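Local coordinates for protein alcohol dehydrogenase (PDB 4CPD) that probably interconverts alcohols and aldehydes or ketones with NAD as coenzyme, in the manner of zinc-dependent medium-chain dehydrogenases, at residues A[39-44]-A[328-333]; A[35-40]-A[341-346]; A[316-321]-A[336-341]; A[1-6]-A[54-59]. All blocks are in the same frame, centred on the assembly; numbering follows the deposited sequence.

Interaction 1: A[39-44]-A[328-333]; sequences GSDLHL and RGYELF. With NAD (nicotinamide-adenine-dinucleotide), chain G.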
# COMPACT_ATOMS: atom_id res chain seq x y z
N GLY A 39 -2.08 -15.76 19.58
CA GLY A 39 -2.36 -14.43 20.11
C GLY A 39 -3.80 -14.00 19.85
O GLY A 39 -4.41 -13.36 20.71
N SER A 40 -4.34 -14.34 18.67
CA SER A 40 -5.73 -14.05 18.33
C SER A 40 -6.71 -14.68 19.32
O SER A 40 -7.79 -14.15 19.56
CB SER A 40 -6.07 -14.56 16.92
OG SER A 40 -5.22 -13.99 15.94
N ASP A 41 -6.32 -15.82 19.90
CA ASP A 41 -7.17 -16.52 20.83
C ASP A 41 -7.27 -15.72 22.11
O ASP A 41 -8.24 -15.84 22.86
CB ASP A 41 -6.64 -17.92 21.12
CG ASP A 41 -6.74 -18.87 19.95
OD1 ASP A 41 -7.69 -18.77 19.12
OD2 ASP A 41 -5.85 -19.76 19.89
N LEU A 42 -6.27 -14.90 22.39
CA LEU A 42 -6.37 -14.03 23.57
C LEU A 42 -7.45 -12.95 23.45
O LEU A 42 -8.00 -12.57 24.46
CB LEU A 42 -5.03 -13.39 23.89
CG LEU A 42 -3.96 -14.38 24.32
CD1 LEU A 42 -2.62 -13.66 24.52
CD2 LEU A 42 -4.39 -15.12 25.59
N HIS A 43 -7.75 -12.49 22.23
CA HIS A 43 -8.85 -11.55 22.03
C HIS A 43 -10.20 -12.21 22.34
O HIS A 43 -11.11 -11.59 22.95
CB HIS A 43 -8.83 -10.94 20.63
CG HIS A 43 -7.52 -10.32 20.27
ND1 HIS A 43 -6.84 -10.61 19.11
CD2 HIS A 43 -6.74 -9.45 20.95
CE1 HIS A 43 -5.71 -9.92 19.08
NE2 HIS A 43 -5.62 -9.22 20.19
N LEU A 44 -10.35 -13.49 21.98
CA LEU A 44 -11.50 -14.25 22.43
C LEU A 44 -11.51 -14.25 23.95
O LEU A 44 -12.47 -13.80 24.55
CB LEU A 44 -11.48 -15.69 21.93
CG LEU A 44 -12.27 -15.84 20.64
CD1 LEU A 44 -11.40 -15.45 19.49
CD2 LEU A 44 -12.78 -17.25 20.40
N ARG A 328 -4.54 -24.04 31.77
CA ARG A 328 -3.22 -23.60 32.22
C ARG A 328 -2.49 -22.89 31.04
O ARG A 328 -1.93 -21.79 31.17
CB ARG A 328 -2.41 -24.79 32.79
CG ARG A 328 -1.14 -24.44 33.59
CD ARG A 328 -0.53 -25.64 34.32
N GLY A 329 -2.55 -23.52 29.87
CA GLY A 329 -1.88 -22.99 28.68
C GLY A 329 -2.28 -21.56 28.39
O GLY A 329 -1.44 -20.69 28.16
N TYR A 330 -3.58 -21.33 28.41
CA TYR A 330 -4.14 -20.02 28.15
C TYR A 330 -3.64 -19.02 29.20
O TYR A 330 -3.28 -17.90 28.85
CB TYR A 330 -5.67 -20.08 28.14
CG TYR A 330 -6.32 -20.37 26.78
CD1 TYR A 330 -6.41 -21.65 26.27
CD2 TYR A 330 -6.89 -19.36 26.05
CE1 TYR A 330 -7.02 -21.90 25.06
CE2 TYR A 330 -7.51 -19.60 24.84
CZ TYR A 330 -7.57 -20.87 24.34
OH TYR A 330 -8.19 -21.07 23.12
N GLU A 331 -3.62 -19.44 30.47
CA GLU A 331 -3.16 -18.57 31.56
C GLU A 331 -1.71 -18.20 31.34
O GLU A 331 -1.35 -17.03 31.39
CB GLU A 331 -3.31 -19.27 32.92
CG GLU A 331 -3.98 -18.45 34.01
N LEU A 332 -0.88 -19.22 31.07
CA LEU A 332 0.55 -19.02 30.83
C LEU A 332 0.78 -18.06 29.69
O LEU A 332 1.49 -17.07 29.83
CB LEU A 332 1.25 -20.35 30.51
CG LEU A 332 1.87 -21.19 31.65
CD1 LEU A 332 2.95 -20.41 32.37
CD2 LEU A 332 0.81 -21.61 32.63
N PHE A 333 0.17 -18.35 28.55
CA PHE A 333 0.35 -17.51 27.36
C PHE A 333 -0.16 -16.08 27.59
O PHE A 333 0.52 -15.10 27.25
CB PHE A 333 -0.34 -18.16 26.16
CG PHE A 333 -0.05 -17.47 24.86
CD1 PHE A 333 1.26 -17.18 24.48
CD2 PHE A 333 -1.09 -17.12 24.01
CE1 PHE A 333 1.52 -16.55 23.28
CE2 PHE A 333 -0.84 -16.50 22.81
CZ PHE A 333 0.47 -16.22 22.44
PA NAD G . 1.31 -11.82 21.24
O1A NAD G . 1.71 -13.16 21.85
O2A NAD G . 0.34 -10.91 22.00
O5B NAD G . 2.59 -10.91 20.82
C5B NAD G . 2.54 -9.49 20.92
C4B NAD G . 3.94 -8.95 21.21
O4B NAD G . 3.96 -7.53 21.00
C3B NAD G . 4.34 -9.21 22.66
O3B NAD G . 5.70 -9.67 22.80
C2B NAD G . 4.22 -7.86 23.32
O2B NAD G . 5.12 -7.72 24.42
C1B NAD G . 4.55 -6.94 22.16
N9A NAD G . 4.01 -5.61 22.41
C8A NAD G . 2.78 -5.35 22.90
N7A NAD G . 2.62 -4.01 23.01
C5A NAD G . 3.76 -3.41 22.58
C6A NAD G . 4.24 -2.02 22.42
N6A NAD G . 3.43 -1.01 22.77
N1A NAD G . 5.49 -1.81 21.94
C2A NAD G . 6.30 -2.83 21.59
N3A NAD G . 5.92 -4.12 21.71
C4A NAD G . 4.68 -4.47 22.19
O3 NAD G . 0.63 -12.06 19.79
PN NAD G . 1.19 -12.91 18.52
O1N NAD G . 0.71 -14.33 18.77
O2N NAD G . 2.64 -12.54 18.20
O5D NAD G . 0.33 -12.23 17.33
C5D NAD G . 0.80 -10.97 16.82
C4D NAD G . -0.29 -10.00 16.36
O4D NAD G . -0.65 -10.34 15.01
C3D NAD G . -1.58 -10.06 17.19
O3D NAD G . -2.16 -8.74 17.22
C2D NAD G . -2.44 -11.07 16.44
O2D NAD G . -3.87 -10.99 16.68
C1D NAD G . -2.04 -10.73 15.00
N1N NAD G . -2.29 -11.81 14.03
C2N NAD G . -2.78 -11.40 12.86
C3N NAD G . -3.08 -12.28 11.83
C7N NAD G . -3.60 -11.67 10.56
O7N NAD G . -4.33 -12.29 9.81
N7N NAD G . -3.23 -10.40 10.28
C4N NAD G . -2.84 -13.65 12.02
C5N NAD G . -2.33 -14.08 13.25
C6N NAD G . -2.06 -13.13 14.25
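The phenyl ring of Phe-333 overlaps the end of Leu-42: atoms CD2 and CE2 of the ring border the leucine CD1, with CE2 to CD1 at 3.8 Å, and the two side chains cross obliquely. The same corner of the ring meets Gly-39, whose N lies at the ring edge, in plane, 3.5 Å from Phe-333 CE2. With CG anti to the backbone N (chi1 -172°), the Phe-333 side chain leaves its helix toward segment 39-44; the far end of the ring reaches NAD, CZ lying 3.4 Å from O1A of the diphosphate. Gly-39 N also gives a weak hydrogen bond to NAD O1N (3.2 Å); a side chain on this glycine would run into that oxygen. His-43 brings CE1 to within 3.2 Å of the ribose O2D, which sits in plane at the imidazole edge. An alanine in place of Phe-333 would probably leave a gap between Leu-42 CD1, Gly-39 and the diphosphate, and let the leucine end turn more freely. One turn earlier, Tyr-330 and Asp-41 cross at about a right angle, Tyr-330 OH lying 4.0 Å from Asp-41 CB. Their polar ends are bonded to other groups: the phenol to Gln-122 OE1, the carboxylate OD2 to Cys-38 N. This is a coenzyme-binding corner, formed where segments 39-44 and 328-333 of helices 39-45 and 326-334 pass at 102°, their axes 10.8 Å apart, while Ile-37 of strand 28-37 packs against both Tyr-330 and Phe-333.

Interaction 2: A[35-40]-A[341-346]; sequences AGICGS and VLLVVR. With ZN (zinc ion), chain E; NAD (nicotinamide-adenine-dinucleotide), chain G.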
# COMPACT_ATOMS: atom_id res chain seq x y z
N ALA A 35 -2.54 -28.79 18.32
CA ALA A 35 -3.38 -27.62 18.20
C ALA A 35 -2.73 -26.49 18.94
O ALA A 35 -2.28 -26.66 20.04
CB ALA A 35 -4.78 -27.89 18.72
N GLY A 36 -2.67 -25.33 18.32
CA GLY A 36 -1.98 -24.22 18.93
C GLY A 36 -2.94 -23.31 19.67
O GLY A 36 -4.17 -23.33 19.43
N ILE A 37 -2.34 -22.51 20.56
CA ILE A 37 -2.95 -21.31 21.11
C ILE A 37 -2.26 -20.09 20.53
O ILE A 37 -1.04 -19.92 20.68
CB ILE A 37 -2.81 -21.26 22.62
CG1 ILE A 37 -3.50 -22.48 23.23
CG2 ILE A 37 -3.43 -19.98 23.15
CD1 ILE A 37 -3.11 -22.72 24.67
N CYS A 38 -3.06 -19.24 19.88
CA CYS A 38 -2.58 -18.08 19.10
C CYS A 38 -2.85 -16.79 19.88
O CYS A 38 -3.73 -16.73 20.74
CB CYS A 38 -3.29 -18.07 17.73
SG CYS A 38 -2.91 -16.70 16.64
N GLY A 39 -2.08 -15.76 19.58
CA GLY A 39 -2.36 -14.43 20.11
C GLY A 39 -3.80 -14.00 19.85
O GLY A 39 -4.41 -13.36 20.71
N SER A 40 -4.34 -14.34 18.67
CA SER A 40 -5.73 -14.05 18.33
C SER A 40 -6.71 -14.68 19.32
O SER A 40 -7.79 -14.15 19.56
CB SER A 40 -6.07 -14.56 16.92
OG SER A 40 -5.22 -13.99 15.94
N VAL A 341 2.42 -21.95 22.96
CA VAL A 341 1.87 -23.18 23.50
C VAL A 341 1.28 -24.05 22.41
O VAL A 341 0.47 -23.59 21.59
CB VAL A 341 0.76 -22.90 24.53
CG1 VAL A 341 0.31 -24.21 25.18
CG2 VAL A 341 1.25 -21.95 25.60
N LEU A 342 1.68 -25.31 22.42
CA LEU A 342 1.13 -26.29 21.51
C LEU A 342 0.45 -27.37 22.35
O LEU A 342 1.00 -27.82 23.32
CB LEU A 342 2.26 -26.88 20.68
CG LEU A 342 2.25 -26.56 19.21
CD1 LEU A 342 2.09 -25.09 18.95
CD2 LEU A 342 3.52 -27.08 18.55
N LEU A 343 -0.77 -27.74 21.98
CA LEU A 343 -1.56 -28.73 22.72
C LEU A 343 -1.45 -30.11 22.06
O LEU A 343 -1.75 -30.28 20.88
CB LEU A 343 -3.02 -28.30 22.79
CG LEU A 343 -3.50 -27.35 23.90
CD1 LEU A 343 -2.41 -26.46 24.46
CD2 LEU A 343 -4.69 -26.53 23.41
N VAL A 344 -1.02 -31.11 22.83
CA VAL A 344 -0.95 -32.47 22.34
C VAL A 344 -2.29 -33.13 22.55
O VAL A 344 -2.76 -33.22 23.67
CB VAL A 344 0.11 -33.30 23.07
CG1 VAL A 344 0.24 -34.66 22.38
CG2 VAL A 344 1.45 -32.56 23.09
N VAL A 345 -2.92 -33.57 21.46
CA VAL A 345 -4.21 -34.25 21.55
C VAL A 345 -4.06 -35.75 21.29
O VAL A 345 -3.54 -36.20 20.25
CB VAL A 345 -5.38 -33.53 20.78
CG1 VAL A 345 -4.91 -32.33 19.98
CG2 VAL A 345 -6.19 -34.48 19.91
N ARG A 346 -4.51 -36.51 22.30
CA ARG A 346 -4.24 -37.94 22.42
C ARG A 346 -5.29 -38.74 21.64
O ARG A 346 -5.28 -38.76 20.40
CB ARG A 346 -4.20 -38.34 23.90
ZN ZN E . -3.99 -17.30 14.77
PA NAD G . 1.31 -11.82 21.24
O1A NAD G . 1.71 -13.16 21.85
O2A NAD G . 0.34 -10.91 22.00
O5B NAD G . 2.59 -10.91 20.82
C5B NAD G . 2.54 -9.49 20.92
C4B NAD G . 3.94 -8.95 21.21
O4B NAD G . 3.96 -7.53 21.00
C3B NAD G . 4.34 -9.21 22.66
O3B NAD G . 5.70 -9.67 22.80
C2B NAD G . 4.22 -7.86 23.32
O2B NAD G . 5.12 -7.72 24.42
C1B NAD G . 4.55 -6.94 22.16
N9A NAD G . 4.01 -5.61 22.41
C8A NAD G . 2.78 -5.35 22.90
N7A NAD G . 2.62 -4.01 23.01
C5A NAD G . 3.76 -3.41 22.58
C6A NAD G . 4.24 -2.02 22.42
N6A NAD G . 3.43 -1.01 22.77
N1A NAD G . 5.49 -1.81 21.94
C2A NAD G . 6.30 -2.83 21.59
N3A NAD G . 5.92 -4.12 21.71
C4A NAD G . 4.68 -4.47 22.19
O3 NAD G . 0.63 -12.06 19.79
PN NAD G . 1.19 -12.91 18.52
O1N NAD G . 0.71 -14.33 18.77
O2N NAD G . 2.64 -12.54 18.20
O5D NAD G . 0.33 -12.23 17.33
C5D NAD G . 0.80 -10.97 16.82
C4D NAD G . -0.29 -10.00 16.36
O4D NAD G . -0.65 -10.34 15.01
C3D NAD G . -1.58 -10.06 17.19
O3D NAD G . -2.16 -8.74 17.22
C2D NAD G . -2.44 -11.07 16.44
O2D NAD G . -3.87 -10.99 16.68
C1D NAD G . -2.04 -10.73 15.00
N1N NAD G . -2.29 -11.81 14.03
C2N NAD G . -2.78 -11.40 12.86
C3N NAD G . -3.08 -12.28 11.83
C7N NAD G . -3.60 -11.67 10.56
O7N NAD G . -4.33 -12.29 9.81
N7N NAD G . -3.23 -10.40 10.28
C4N NAD G . -2.84 -13.65 12.02
C5N NAD G . -2.33 -14.08 13.25
C6N NAD G . -2.06 -13.13 14.25
O HOH W 1 0.47 -19.82 22.58
O HOH W 2 -4.91 -15.43 13.45
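Ala-35 and Leu-343 form a hydrogen-bonded pair of an antiparallel beta arrangement, within the mixed sheet of the GroES-like catalytic domain of this medium-chain dehydrogenase. Leu-343 N donates to Ala-35 O at 2.7 Å, and Ala-35 N returns a bond to Leu-343 O, in the carbonyl plane and on a lone pair. Gly-36 and Leu-342 follow as a non-hydrogen-bonded pair, with CD1 of the leucine resting on the glycine CA. Beyond them Ile-37 N reaches Val-341 O (3.2 Å) in a nearly straight line, 171° at the hydrogen. On the face carrying Ala-35, Ile-37, Val-341 and Leu-343, the isoleucine CD1 is the meeting point: it lies 3.8 Å from Val-341 CG1, the two side chains running side by side and pointing the same way, and equally close to Leu-343 CD1, whose side chain it crosses at a slant. Helix 326-334 covers this face through Tyr-330 and Phe-333, while strand 319-322 continues the sheet on the far side of 341-344.

Directly after the paired residues 35-37 comes Cys-38, a zinc ligand. Cys-38 SG binds the zinc at 2.2 Å; His-59, Asp-152 and a water complete the site. That water is also hydrogen-bonded to Ser-40 OG (2.9 Å), which makes a weak bond to the ribose O2D of NAD. Cys-38 holds the N-cap position of helix 39-45: with SG anti to its own backbone N (chi1 177°), the sulfur accepts a capping bond from Ser-40 N at 3.4 Å.

Interaction 3: A[316-321]-A[336-341]; sequences IVSHYL and KEALKV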
# COMPACT_ATOMS: atom_id res chain seq x y z
N ILE A 316 10.36 -21.97 18.65
CA ILE A 316 9.80 -20.99 19.59
C ILE A 316 8.81 -21.61 20.56
O ILE A 316 8.37 -20.95 21.50
CB ILE A 316 9.17 -19.77 18.90
CG1 ILE A 316 7.82 -20.13 18.28
CG2 ILE A 316 10.12 -19.21 17.84
CD1 ILE A 316 6.89 -18.94 18.27
N VAL A 317 8.46 -22.87 20.36
CA VAL A 317 7.53 -23.54 21.27
C VAL A 317 8.18 -23.69 22.65
O VAL A 317 9.18 -24.39 22.81
CB VAL A 317 7.12 -24.93 20.75
CG1 VAL A 317 6.16 -25.58 21.74
CG2 VAL A 317 6.46 -24.80 19.40
N SER A 318 7.60 -23.03 23.66
CA SER A 318 8.07 -23.15 25.02
C SER A 318 7.38 -24.30 25.76
O SER A 318 7.97 -24.90 26.63
CB SER A 318 7.85 -21.86 25.78
OG SER A 318 6.47 -21.53 25.83
N HIS A 319 6.12 -24.59 25.42
CA HIS A 319 5.33 -25.59 26.15
C HIS A 319 4.53 -26.50 25.26
O HIS A 319 3.67 -26.03 24.52
CB HIS A 319 4.32 -24.90 27.03
CG HIS A 319 4.94 -24.09 28.11
ND1 HIS A 319 5.55 -22.88 27.87
CD2 HIS A 319 5.02 -24.30 29.44
CE1 HIS A 319 5.97 -22.37 29.01
NE2 HIS A 319 5.65 -23.20 29.98
N TYR A 320 4.78 -27.80 25.36
CA TYR A 320 3.85 -28.79 24.83
C TYR A 320 3.01 -29.32 26.00
O TYR A 320 3.55 -29.93 26.93
CB TYR A 320 4.61 -29.93 24.17
CG TYR A 320 5.28 -29.61 22.87
CD1 TYR A 320 6.54 -29.00 22.85
CD2 TYR A 320 4.72 -29.98 21.65
CE1 TYR A 320 7.20 -28.75 21.65
CE2 TYR A 320 5.37 -29.71 20.46
CZ TYR A 320 6.60 -29.08 20.48
OH TYR A 320 7.26 -28.81 19.32
N LEU A 321 1.70 -29.08 25.99
CA LEU A 321 0.83 -29.53 27.06
C LEU A 321 -0.18 -30.51 26.54
O LEU A 321 -0.50 -30.47 25.37
CB LEU A 321 0.06 -28.37 27.67
CG LEU A 321 0.90 -27.18 28.16
CD1 LEU A 321 0.01 -26.11 28.77
CD2 LEU A 321 1.98 -27.61 29.14
N LYS A 336 2.09 -14.11 29.65
CA LYS A 336 3.37 -13.95 28.93
C LYS A 336 4.51 -14.84 29.54
O LYS A 336 5.71 -14.60 29.33
CB LYS A 336 3.75 -12.46 28.89
CG LYS A 336 4.02 -11.90 27.51
CD LYS A 336 2.82 -11.11 26.98
N GLU A 337 4.10 -15.88 30.26
CA GLU A 337 5.01 -16.87 30.83
C GLU A 337 5.37 -17.97 29.82
O GLU A 337 6.45 -18.52 29.86
CB GLU A 337 4.40 -17.47 32.09
CG GLU A 337 4.51 -16.54 33.30
CD GLU A 337 3.53 -16.86 34.42
OE1 GLU A 337 3.17 -18.04 34.60
OE2 GLU A 337 3.11 -15.91 35.11
N ALA A 338 4.45 -18.28 28.92
CA ALA A 338 4.81 -19.06 27.74
C ALA A 338 5.00 -18.14 26.53
O ALA A 338 4.39 -17.07 26.43
CB ALA A 338 3.74 -20.09 27.44
N LEU A 339 5.86 -18.57 25.62
CA LEU A 339 6.07 -17.89 24.36
C LEU A 339 5.12 -18.42 23.27
O LEU A 339 4.47 -17.66 22.54
CB LEU A 339 7.51 -18.10 23.91
CG LEU A 339 7.94 -17.36 22.64
CD1 LEU A 339 7.76 -15.85 22.80
CD2 LEU A 339 9.39 -17.68 22.30
N LYS A 340 5.06 -19.74 23.16
CA LYS A 340 4.12 -20.40 22.29
C LYS A 340 3.73 -21.73 22.88
O LYS A 340 4.60 -22.52 23.25
CB LYS A 340 4.72 -20.62 20.91
CG LYS A 340 3.76 -21.24 19.88
CD LYS A 340 2.59 -20.31 19.54
CE LYS A 340 1.71 -20.89 18.45
NZ LYS A 340 0.71 -19.92 17.97
N VAL A 341 2.42 -21.95 22.96
CA VAL A 341 1.87 -23.18 23.50
C VAL A 341 1.28 -24.05 22.41
O VAL A 341 0.47 -23.59 21.59
CB VAL A 341 0.76 -22.90 24.53
CG1 VAL A 341 0.31 -24.21 25.18
CG2 VAL A 341 1.25 -21.95 25.60
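His-319 and Val-341 form a parallel beta bridge between the strands of a beta-alpha-beta unit connected through helix 326-334, with Val-341 CA in CH contact with His-319 O (3.5 Å). The carbonyl of Lys-340 takes two amides: Ser-318 N at 3.1 Å, in the carbonyl plane, and His-319 N by a weak, longer bond. Ser-318 OG in turn accepts from Leu-339 N at 3.0 Å. With chi1 at 61°, that oxygen stands between the serine's backbone N and carbonyl carbon, facing the loop 336-341. It also shares a hydrogen bond with His-319 ND1 (2.6 Å), lying in plane at the imidazole edge. The methyl of Ala-338 approaches this ring obliquely, CB 3.4 Å from ND1. An alanine at His-319 would probably leave the Ser-318 hydroxyl without its imidazole partner and open a gap beside the Ala-338 methyl. On the other flank Ile-316 CD1 packs on Lys-340 CB at 3.8 Å, and Leu-339 CD2 touches Ile-316 CB. The ammonium of Lys-340 leads away, to a salt bridge with Glu-60 and a bond to Ile-37 O. Polar contacts thus centre on Ser-318 OG and Lys-340 O, the lysine charge probably balanced by Glu-60.

Interaction 4: A[1-6]-A[54-59]; sequences MRAVVF and GSVLGH. With ZN (zinc ion), chain E.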
# COMPACT_ATOMS: atom_id res chain seq x y z
N MET A 1 -16.15 -36.50 21.91
CA MET A 1 -14.96 -35.68 21.59
C MET A 1 -14.52 -34.87 22.80
O MET A 1 -15.31 -34.14 23.37
CB MET A 1 -15.27 -34.69 20.44
CG MET A 1 -14.29 -34.72 19.29
SD MET A 1 -14.26 -33.23 18.28
CE MET A 1 -15.65 -32.23 18.77
N ARG A 2 -13.25 -35.01 23.17
CA ARG A 2 -12.64 -34.03 24.06
C ARG A 2 -12.40 -32.77 23.23
O ARG A 2 -12.00 -32.85 22.06
CB ARG A 2 -11.32 -34.53 24.64
CG ARG A 2 -11.35 -35.81 25.49
CD ARG A 2 -12.41 -35.83 26.60
NE ARG A 2 -12.17 -34.92 27.72
CZ ARG A 2 -13.14 -34.43 28.50
NH1 ARG A 2 -14.41 -34.72 28.28
NH2 ARG A 2 -12.84 -33.60 29.49
N ALA A 3 -12.67 -31.61 23.82
CA ALA A 3 -12.53 -30.32 23.15
C ALA A 3 -12.45 -29.18 24.15
O ALA A 3 -13.14 -29.17 25.15
CB ALA A 3 -13.69 -30.10 22.21
N VAL A 4 -11.60 -28.19 23.86
CA VAL A 4 -11.53 -26.97 24.70
C VAL A 4 -12.69 -26.06 24.31
O VAL A 4 -12.88 -25.80 23.12
CB VAL A 4 -10.24 -26.18 24.43
CG1 VAL A 4 -10.18 -24.97 25.33
CG2 VAL A 4 -9.02 -27.05 24.63
N VAL A 5 -13.44 -25.57 25.30
CA VAL A 5 -14.57 -24.66 25.02
C VAL A 5 -14.48 -23.39 25.86
O VAL A 5 -13.95 -23.41 26.97
CB VAL A 5 -15.96 -25.32 25.27
CG1 VAL A 5 -16.05 -26.69 24.63
CG2 VAL A 5 -16.24 -25.45 26.76
N PHE A 6 -15.04 -22.32 25.33
CA PHE A 6 -15.20 -21.04 26.04
C PHE A 6 -16.32 -21.20 27.09
O PHE A 6 -17.33 -21.91 26.85
CB PHE A 6 -15.55 -19.97 24.99
CG PHE A 6 -15.72 -18.57 25.52
CD1 PHE A 6 -14.61 -17.77 25.75
CD2 PHE A 6 -16.99 -18.02 25.68
CE1 PHE A 6 -14.76 -16.46 26.21
CE2 PHE A 6 -17.14 -16.72 26.12
CZ PHE A 6 -16.02 -15.93 26.39
N GLY A 54 -19.72 -22.69 25.42
CA GLY A 54 -19.76 -24.04 24.85
C GLY A 54 -19.21 -24.14 23.42
O GLY A 54 -19.27 -25.20 22.81
N SER A 55 -18.71 -23.03 22.87
CA SER A 55 -18.10 -23.05 21.55
C SER A 55 -16.69 -23.62 21.66
O SER A 55 -15.92 -23.25 22.57
CB SER A 55 -18.02 -21.63 20.99
OG SER A 55 -19.28 -21.01 20.86
N VAL A 56 -16.35 -24.51 20.73
CA VAL A 56 -15.00 -25.04 20.64
C VAL A 56 -14.00 -24.02 20.03
O VAL A 56 -14.22 -23.49 18.93
CB VAL A 56 -15.00 -26.32 19.77
CG1 VAL A 56 -13.59 -26.89 19.64
CG2 VAL A 56 -15.95 -27.36 20.36
N LEU A 57 -12.90 -23.77 20.73
CA LEU A 57 -11.94 -22.74 20.32
C LEU A 57 -10.80 -23.28 19.47
O LEU A 57 -10.64 -24.50 19.34
CB LEU A 57 -11.35 -22.07 21.57
CG LEU A 57 -12.37 -21.37 22.48
CD1 LEU A 57 -11.67 -20.75 23.68
CD2 LEU A 57 -13.14 -20.29 21.75
N GLY A 58 -10.03 -22.37 18.88
CA GLY A 58 -8.77 -22.70 18.20
C GLY A 58 -8.85 -22.78 16.68
O GLY A 58 -9.85 -23.25 16.12
N HIS A 59 -7.79 -22.31 16.00
CA HIS A 59 -7.73 -22.36 14.54
C HIS A 59 -6.34 -22.77 14.02
O HIS A 59 -6.08 -22.67 12.81
CB HIS A 59 -8.08 -20.98 14.00
CG HIS A 59 -7.32 -19.89 14.66
ND1 HIS A 59 -7.83 -19.18 15.72
CD2 HIS A 59 -6.06 -19.44 14.45
CE1 HIS A 59 -6.92 -18.31 16.12
NE2 HIS A 59 -5.84 -18.46 15.37
ZN ZN E . -3.99 -17.30 14.77
O HOH W 2 -4.91 -15.43 13.45
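Ser-55 O is gripped twice by the N-terminal strand: Phe-6 N donates to it at 3.0 Å, in the carbonyl plane, and Val-5 CA adds a CH contact at 3.1 Å. Two further backbone bonds flank it. Gly-54 N gives Phe-6 O a straight bond (2.9 Å, 171° at the hydrogen), and Leu-57 N donates to Val-4 O from 27° outside the carbonyl plane. The touching parts, 3-6 and 54-57, run 104° apart, so they meet as one bridge, Val-5 with Val-56, rather than as a paired strand. Gly-54 has positive phi, where a CB would be jammed against the preceding carbonyl.

Side chains fill the crossing on two flanks. Val-56 CG2 lies 4.0 Å from Ala-3 CB and also faces Val-5 CG1. Leu-57 turns its two methyls to Phe-6, CD2 being 4.1 Å from the phenylalanine CB. Two residues on, His-59 NE2 binds the catalytic-site zinc at 2.3 Å, alongside Cys-38, Asp-152 and a water, so this crossing lies just before a metal ligand in the chain. Strand 11-16 pairs with the N-terminal strand and supplies Val-12, which packs on Val-4 and Leu-57; Leu-57 also meets Leu-44 of helix 39-45 and Tyr-330 of helix 326-334, and the loop then enters strand 60-68.

Interactions 1, 2 and 3 form a compact cluster, their centres 9 to 11 Å apart; interaction 4 lies 11 Å from interaction 2 and 19 Å from interaction 3, which it does not touch. Interactions 1 and 2 share Gly-39 and Ser-40 on helix 39-45, whereas 2 and 3 share Val-341, strand 341-344 lying between 28-37 and 319-322 in one mixed sheet. Along the chain interaction 4 closes before 3 opens, and 3 is nested within the long loop closed by 2. Thus the C-terminal strands and helix 326-334 return to the early part of the chain, where interactions 2 and 4 each supply a zinc ligand and interactions 1 and 2 both touch NAD.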